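Local coordinates for protein putative tryptophan halogenase (Xanthomonas campestris pv. campestris, PDB 6Y1W) that probably acts as a flavin-dependent halogenase, a member of the tryptophan halogenase family that would use bound FAD to halogenate an aromatic substrate, at residues E49-G54 with V183-G188. Sequence-based numbering, arbitrary orientation.
Sequences ESDEIG and VQRIEG. With BU9 (Meso-2,3-Butanediol), chain M.
Three donors from two residues meet at Glu49 OE2: Arg185 NE donates to its anti lone pair, almost straight, at 2.7 Å, Arg185 NH2 adds a weak bond, and Trp29 NE1 of helix 25-39 is the third. The Arg185 chain runs extended to NE (chi3 179°) and crosses the Glu49 side chain at about a right angle; OE2 lies in the guanidinium plane although the two flat groups are turned 74° apart. Arg185 NH2 also bridges to Asp51 OD1 at 2.8 Å, and a water joins NH1 to Asp51 OD2; together these contacts hold the guanidinium against rotation. The network flanks the parallel pairing of strands 44-49 and 184-195, in a sheet consistent with a Rossmann-type fold: Glu49 N donates to Ile186 O (3.1 Å) and Gly188 N to Glu49 O (2.8 Å). Where the chain leaves strand 44-49, Glu187, bent at chi2 (-76°), takes the Asp51 N-H on OE2 at 2.7 Å. Asp51 OD2 lies 3.8 Å from Glu187 OE2, a like-charge proximity probably eased by that N-H, a water donating to OE2 and Arg185. Ser50 OG, also bound to Arg189, accepts from Glu52 N in an ST turn. Ile53 CD1 packs 3.5 Å from C03 of meso-2,3-butanediol, which Ile190 N hydrogen-bonds.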
loop_
_atom_site.group_PDB
_atom_site.type_symbol
_atom_site.label_atom_id
_atom_site.label_comp_id
_atom_site.label_asym_id
_atom_site.label_seq_id
_atom_site.Cartn_x
_atom_site.Cartn_y
_atom_site.Cartn_z
ATOM N N GLU A 49 -29.707 20.976 8.209
ATOM C CA GLU A 49 -30.164 19.818 8.965
ATOM C C GLU A 49 -31.438 20.198 9.697
ATOM O O GLU A 49 -31.659 21.362 10.048
ATOM C CB GLU A 49 -29.122 19.310 9.979
ATOM C CG GLU A 49 -28.799 20.309 11.112
ATOM C CD GLU A 49 -27.859 19.742 12.188
ATOM O OE1 GLU A 49 -27.734 18.495 12.327
ATOM O OE2 GLU A 49 -27.270 20.547 12.940
ATOM N N SER A 50 -32.237 19.185 9.989
ATOM C CA SER A 50 -33.513 19.357 10.668
ATOM C C SER A 50 -33.353 18.981 12.133
ATOM O O SER A 50 -32.764 17.936 12.441
ATOM C CB SER A 50 -34.572 18.465 10.026
ATOM O OG SER A 50 -35.720 18.441 10.840
ATOM N N ASP A 51 -33.880 19.822 13.035
ATOM C CA ASP A 51 -33.899 19.462 14.456
ATOM C C ASP A 51 -34.800 18.266 14.754
ATOM O O ASP A 51 -34.718 17.690 15.846
ATOM C CB ASP A 51 -34.340 20.659 15.302
ATOM C CG ASP A 51 -33.261 21.707 15.416
ATOM O OD1 ASP A 51 -32.084 21.335 15.241
ATOM O OD2 ASP A 51 -33.580 22.891 15.649
ATOM N N GLU A 52 -35.693 17.907 13.846
ATOM C CA GLU A 52 -36.548 16.743 14.056
ATOM C C GLU A 52 -35.878 15.426 13.673
ATOM O O GLU A 52 -36.509 14.369 13.808
ATOM C CB GLU A 52 -37.866 16.925 13.295
ATOM C CG GLU A 52 -38.447 18.338 13.461
ATOM C CD GLU A 52 -39.399 18.744 12.343
ATOM O OE1 GLU A 52 -39.703 17.902 11.471
ATOM O OE2 GLU A 52 -39.834 19.916 12.333
ATOM N N ILE A 53 -34.632 15.450 13.193
ATOM C CA ILE A 53 -33.935 14.248 12.740
ATOM C C ILE A 53 -32.755 13.987 13.664
ATOM O O ILE A 53 -32.022 14.917 14.021
ATOM C CB ILE A 53 -33.488 14.381 11.273
ATOM C CG1 ILE A 53 -34.730 14.514 10.396
ATOM C CG2 ILE A 53 -32.626 13.183 10.848
ATOM C CD1 ILE A 53 -34.501 14.168 8.964
ATOM N N GLY A 54 -32.595 12.732 14.087
ATOM C CA GLY A 54 -31.500 12.411 14.982
ATOM C C GLY A 54 -31.965 11.672 16.224
ATOM O O GLY A 54 -33.135 11.762 16.605
ATOM N N VAL A 183 -18.605 27.777 9.398
ATOM C CA VAL A 183 -19.685 27.037 8.742
ATOM C C VAL A 183 -21.011 27.675 9.124
ATOM O O VAL A 183 -21.253 27.994 10.300
ATOM C CB VAL A 183 -19.663 25.554 9.155
ATOM C CG1 VAL A 183 -20.893 24.810 8.599
ATOM C CG2 VAL A 183 -18.393 24.896 8.629
ATOM N N GLN A 184 -21.867 27.887 8.126
ATOM C CA GLN A 184 -23.188 28.454 8.329
ATOM C C GLN A 184 -24.182 27.308 8.470
ATOM O O GLN A 184 -24.340 26.523 7.534
ATOM C CB GLN A 184 -23.576 29.333 7.139
ATOM C CG GLN A 184 -25.015 29.846 7.233
ATOM C CD GLN A 184 -25.436 30.694 6.034
ATOM O OE1 GLN A 184 -26.485 31.340 6.068
ATOM N NE2 GLN A 184 -24.625 30.687 4.968
ATOM N N ARG A 185 -24.857 27.220 9.617
ATOM C CA ARG A 185 -25.854 26.179 9.840
ATOM C C ARG A 185 -27.233 26.741 9.515
ATOM O O ARG A 185 -27.565 27.853 9.938
ATOM C CB ARG A 185 -25.812 25.672 11.279
ATOM C CG ARG A 185 -26.821 24.571 11.547
ATOM C CD ARG A 185 -26.781 24.179 13.010
ATOM N NE ARG A 185 -27.747 23.137 13.339
ATOM C CZ ARG A 185 -28.943 23.337 13.886
ATOM N NH1 ARG A 185 -29.369 24.572 14.163
ATOM N NH2 ARG A 185 -29.721 22.295 14.145
ATOM N N ILE A 186 -28.005 26.005 8.714
ATOM C CA ILE A 186 -29.393 26.355 8.411
ATOM C C ILE A 186 -30.271 25.201 8.893
ATOM O O ILE A 186 -30.084 24.053 8.467
ATOM C CB ILE A 186 -29.609 26.624 6.912
ATOM C CG1 ILE A 186 -28.681 27.745 6.416
ATOM C CG2 ILE A 186 -31.082 26.960 6.618
ATOM C CD1 ILE A 186 -28.862 28.088 4.954
ATOM N N GLU A 187 -31.179 25.482 9.835
ATOM C CA GLU A 187 -32.065 24.458 10.377
ATOM C C GLU A 187 -33.282 24.343 9.472
ATOM O O GLU A 187 -33.839 25.360 9.039
ATOM C CB GLU A 187 -32.510 24.787 11.804
ATOM C CG GLU A 187 -33.161 23.603 12.555
ATOM C CD GLU A 187 -34.598 23.302 12.121
ATOM O OE1 GLU A 187 -35.319 24.249 11.730
ATOM O OE2 GLU A 187 -35.012 22.113 12.174
ATOM N N GLY A 188 -33.649 23.125 9.121
ATOM C CA GLY A 188 -34.838 22.968 8.311
ATOM C C GLY A 188 -34.858 21.662 7.556
ATOM O O GLY A 188 -33.950 20.835 7.649
HETATM C C03 BU9 M . -33.308 15.250 5.867
HETATM C C04 BU9 M . -33.667 16.729 6.069
HETATM O O06 BU9 M . -34.061 17.263 4.831
HETATM C C05 BU9 M . -32.484 17.521 6.647
HETATM C C01 BU9 M . -31.966 16.855 7.928
HETATM O O6 BU9 M . -31.429 17.615 5.713
HETATM O O HOH W 1 -36.726 20.963 10.545
HETATM O O HOH W 2 -31.650 24.715 15.800
#